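PDB 5I1V: CrmK from Actinoalloteichus sp. WH1-2216-6, which acts as a flavoenzyme oxidase with covalently bound FAD in the recycling of shunt products during caerulomycin biosynthesis. Local coordinates for residues V79-S82 and S83-H86; V43-A46 and V47-V51. One frame throughout, in Å; residues are numbered along the deposited sequence.

From the N terminus the chain first reaches contact 2, two successive pieces of helix 40-52, the helical leg of a beta-alpha-beta crossover between the parallel strands 33-36 and 57-60. Contact 1 comes later: strand 77-80, lying between those two strands, ends in a tight turn that leads toward strand 87-90 of the five-stranded antiparallel sheet. The two follow in series, neither nested nor crossed; the centres of contact 1 and contact 2 are about 15 Å apart. In space they meet: Val-43 CG2 packs 4.0 Å from both Met-84 SD and Leu-81 CD2, while the methyl of Ala-46 lies on Val-79. Helix, parallel strands and turn are thereby tied together within the FAD-binding domain.

Contact 1: V79-S82 and S83-H86; sequences VDLS and SMSH
The carbonyl of Leu-81 accepts the N-H of Met-84 from above its plane, with 2.9 Å between Leu-81 O and Met-84 N; this is the closing bond of a type I beta turn running from Leu-81 to Met-84. The second flat group, the Asp-80 carboxylate, steadies the entry to that turn. Its OD1 is met nearly head-on by Ser-82 N at 2.9 Å, an Asx turn, and again from above the plane by Ser-82 OG, which donates to Asp-80 OD1 at 2.6 Å. A chi1 of 56° puts OG between its own backbone N and carbonyl carbon, where it can reach back to the carboxylate. OD2 of Asp-80 makes a salt bridge with Arg-60, so both oxygens are held. Water 1 spans the bend from Asp-80 O to Ser-83 N, 2.9 Å from the latter. Water 2 donates to Ser-82 OG and to Ser-83 OG, the hydroxyl that also bonds Asn-114 of the second subunit. Putting an alanine here in place of Ser-82 removes the hydroxyl, which would probably leave the Asp-80 carboxylate less firmly fixed in rotation, gripped at OD1 by the backbone N-H alone, and water 2 less well held. Away from these polar groups, Leu-81 CD2 and Met-84 SD pack at 4.1 Å as their chains cross obliquely. Leu-81 touches the FAD, making the turn part of the cofactor pocket, and with Met-84 leans on helix 40-52, while Ser-82 and Ser-83 touch Leu-36 of strand 33-36 and Met-84 reaches Glu-99 of strand 95-99.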
loop_
_atom_site.group_PDB
_atom_site.type_symbol
_atom_site.label_atom_id
_atom_site.label_comp_id
_atom_site.label_asym_id
_atom_site.label_seq_id
_atom_site.Cartn_x
_atom_site.Cartn_y
_atom_site.Cartn_z
ATOM N N VAL A 79 9.258 -0.655 -22.033
ATOM C CA VAL A 79 8.417 -1.822 -21.886
ATOM C C VAL A 79 8.026 -1.907 -20.397
ATOM O O VAL A 79 8.908 -2.116 -19.542
ATOM C CB VAL A 79 9.172 -3.102 -22.289
ATOM C CG1 VAL A 79 8.317 -4.318 -22.039
ATOM C CG2 VAL A 79 9.571 -3.070 -23.754
ATOM N N ASP A 80 6.741 -1.753 -20.092
ATOM C CA ASP A 80 6.299 -1.696 -18.707
ATOM C C ASP A 80 5.675 -3.056 -18.423
ATOM O O ASP A 80 4.717 -3.436 -19.062
ATOM C CB ASP A 80 5.320 -0.583 -18.505
ATOM C CG ASP A 80 4.844 -0.439 -17.078
ATOM O OD1 ASP A 80 4.471 -1.430 -16.430
ATOM O OD2 ASP A 80 4.818 0.719 -16.587
ATOM N N LEU A 81 6.252 -3.762 -17.471
ATOM C CA LEU A 81 5.832 -5.155 -17.125
ATOM C C LEU A 81 4.788 -5.263 -16.020
ATOM O O LEU A 81 4.529 -6.348 -15.518
ATOM C CB LEU A 81 7.074 -5.940 -16.770
ATOM C CG LEU A 81 8.079 -6.144 -17.900
ATOM C CD1 LEU A 81 9.139 -7.149 -17.460
ATOM C CD2 LEU A 81 7.472 -6.636 -19.189
ATOM N N SER A 82 4.179 -4.150 -15.619
ATOM C CA SER A 82 3.233 -4.170 -14.488
ATOM C C SER A 82 2.001 -5.047 -14.691
ATOM O O SER A 82 1.429 -5.504 -13.722
ATOM C CB SER A 82 2.833 -2.728 -14.097
ATOM O OG SER A 82 2.297 -2.058 -15.211
ATOM N N SER A 83 1.634 -5.367 -15.929
ATOM C CA SER A 83 0.546 -6.306 -16.177
ATOM C C SER A 83 0.976 -7.789 -16.183
ATOM O O SER A 83 0.156 -8.637 -16.423
ATOM C CB SER A 83 -0.174 -5.956 -17.498
ATOM O OG SER A 83 -0.674 -4.597 -17.469
ATOM N N MET A 84 2.246 -8.097 -15.956
ATOM C CA MET A 84 2.714 -9.471 -15.799
ATOM C C MET A 84 3.131 -9.632 -14.329
ATOM O O MET A 84 4.285 -9.451 -13.982
ATOM C CB MET A 84 3.922 -9.736 -16.737
ATOM C CG MET A 84 3.568 -9.682 -18.220
ATOM S SD MET A 84 4.937 -9.902 -19.368
ATOM C CE MET A 84 5.621 -11.491 -18.920
ATOM N N SER A 85 2.162 -9.930 -13.475
ATOM C CA SER A 85 2.409 -9.983 -12.037
ATOM C C SER A 85 1.963 -11.312 -11.421
ATOM O O SER A 85 1.761 -11.414 -10.217
ATOM C CB SER A 85 1.704 -8.815 -11.370
ATOM O OG SER A 85 0.302 -8.981 -11.635
ATOM N N HIS A 86 1.809 -12.362 -12.241
ATOM C CA HIS A 86 1.486 -13.637 -11.681
ATOM C C HIS A 86 2.504 -14.133 -10.647
ATOM O O HIS A 86 3.714 -14.063 -10.885
ATOM C CB HIS A 86 1.337 -14.669 -12.799
ATOM C CG HIS A 86 1.096 -16.042 -12.287
ATOM N ND1 HIS A 86 -0.131 -16.437 -11.800
ATOM C CD2 HIS A 86 1.923 -17.101 -12.142
ATOM C CE1 HIS A 86 -0.057 -17.696 -11.403
ATOM N NE2 HIS A 86 1.176 -18.124 -11.609
HETATM O O HOH W 1 2.810 -5.363 -18.559
HETATM O O HOH W 2 -0.230 -2.528 -15.811
#

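Contact 2: V43-A46 and V47-V51; sequences VVEA and VSEAV
Alpha-helical backbone bonds, each between residues four apart, join Val-43 to Val-47, Val-44 to Ser-48, Glu-45 to Glu-49 and Ala-46 to Ala-50. The ladder lengthens toward its end, from 2.9 Å between Val-47 N and Val-43 O to 3.3 Å between Ala-50 N and Ala-46 O. Ala-46 O has a second donor in water 3, which also donates to Glu-49 OE1 and so links that carboxylate to the helix backbone. Among charges, Glu-45 OE2 and Glu-49 OE2 come within 3.6 Å, the two carboxylate planes turned 85° apart. This like-charged approach is probably eased by Arg-35, which forms a salt bridge with Glu-49 OE1. Glu-49 CG stands beside its own backbone N (chi1 -69°), which lays the chain back along the helix, CG 3.3 Å from Glu-45 O. Apolar contact is light: Val-43 CG1 and Val-47 CG2 approach to 4.4 Å. Both valines meet Val-196 of the antiparallel sheet, and Val-44 and Ser-48 touch its Val-166. Helix 40-52, the helical leg of a beta-alpha-beta crossover, thus lies between that sheet and strand 77-80 with its following turn, Val-43 touching Leu-81 and Met-84, and Ala-46 touching Val-79.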
loop_
_atom_site.group_PDB
_atom_site.type_symbol
_atom_site.label_atom_id
_atom_site.label_comp_id
_atom_site.label_asym_id
_atom_site.label_seq_id
_atom_site.Cartn_x
_atom_site.Cartn_y
_atom_site.Cartn_z
ATOM N N VAL A 43 6.820 -9.661 -25.099
ATOM C CA VAL A 43 8.068 -9.013 -24.710
ATOM C C VAL A 43 9.101 -9.201 -25.857
ATOM O O VAL A 43 9.740 -8.225 -26.326
ATOM C CB VAL A 43 8.578 -9.548 -23.382
ATOM C CG1 VAL A 43 9.957 -8.972 -23.085
ATOM C CG2 VAL A 43 7.583 -9.253 -22.273
ATOM N N VAL A 44 9.211 -10.435 -26.363
ATOM C CA VAL A 44 10.081 -10.739 -27.490
ATOM C C VAL A 44 9.729 -9.830 -28.671
ATOM O O VAL A 44 10.628 -9.286 -29.350
ATOM C CB VAL A 44 9.971 -12.215 -27.921
ATOM C CG1 VAL A 44 10.584 -12.450 -29.293
ATOM C CG2 VAL A 44 10.636 -13.101 -26.885
ATOM N N GLU A 45 8.463 -9.664 -28.921
ATOM C CA GLU A 45 8.033 -8.821 -30.025
ATOM C C GLU A 45 8.384 -7.366 -29.808
ATOM O O GLU A 45 8.875 -6.708 -30.720
ATOM C CB GLU A 45 6.539 -8.976 -30.252
ATOM C CG GLU A 45 6.030 -8.453 -31.571
ATOM C CD GLU A 45 4.502 -8.543 -31.665
ATOM O OE1 GLU A 45 3.885 -9.503 -31.100
ATOM O OE2 GLU A 45 3.918 -7.627 -32.281
ATOM N N ALA A 46 8.217 -6.884 -28.586
ATOM C CA ALA A 46 8.560 -5.504 -28.285
ATOM C C ALA A 46 10.035 -5.263 -28.469
ATOM O O ALA A 46 10.435 -4.282 -29.084
ATOM C CB ALA A 46 8.152 -5.162 -26.867
ATOM N N VAL A 47 10.860 -6.174 -27.969
ATOM C CA VAL A 47 12.280 -6.022 -28.095
ATOM C C VAL A 47 12.747 -6.105 -29.552
ATOM O O VAL A 47 13.620 -5.339 -29.969
ATOM C CB VAL A 47 12.996 -7.056 -27.205
ATOM C CG1 VAL A 47 14.500 -7.079 -27.433
ATOM C CG2 VAL A 47 12.718 -6.749 -25.764
ATOM N N SER A 48 12.216 -7.082 -30.287
ATOM C CA SER A 48 12.558 -7.302 -31.675
ATOM C C SER A 48 12.252 -6.060 -32.549
ATOM O O SER A 48 13.089 -5.666 -33.347
ATOM C CB SER A 48 11.863 -8.556 -32.181
ATOM O OG SER A 48 12.165 -8.695 -33.549
ATOM N N GLU A 49 11.147 -5.373 -32.284
ATOM C CA GLU A 49 10.836 -4.098 -32.956
ATOM C C GLU A 49 11.902 -3.033 -32.692
ATOM O O GLU A 49 12.382 -2.373 -33.647
ATOM C CB GLU A 49 9.462 -3.586 -32.527
ATOM C CG GLU A 49 8.315 -4.447 -33.064
ATOM C CD GLU A 49 6.958 -4.177 -32.376
ATOM O OE1 GLU A 49 6.881 -3.423 -31.374
ATOM O OE2 GLU A 49 5.954 -4.744 -32.838
ATOM N N ALA A 50 12.261 -2.862 -31.418
ATOM C CA ALA A 50 13.197 -1.845 -31.020
ATOM C C ALA A 50 14.575 -2.164 -31.576
ATOM O O ALA A 50 15.238 -1.298 -32.166
ATOM C CB ALA A 50 13.222 -1.679 -29.509
ATOM N N VAL A 51 14.970 -3.417 -31.512
ATOM C CA VAL A 51 16.253 -3.815 -32.031
ATOM C C VAL A 51 16.333 -3.592 -33.556
ATOM O O VAL A 51 17.367 -3.159 -34.078
ATOM C CB VAL A 51 16.587 -5.297 -31.725
ATOM C CG1 VAL A 51 17.806 -5.747 -32.544
ATOM C CG2 VAL A 51 16.904 -5.445 -30.249
HETATM O O HOH W 3 8.533 -2.131 -29.354
#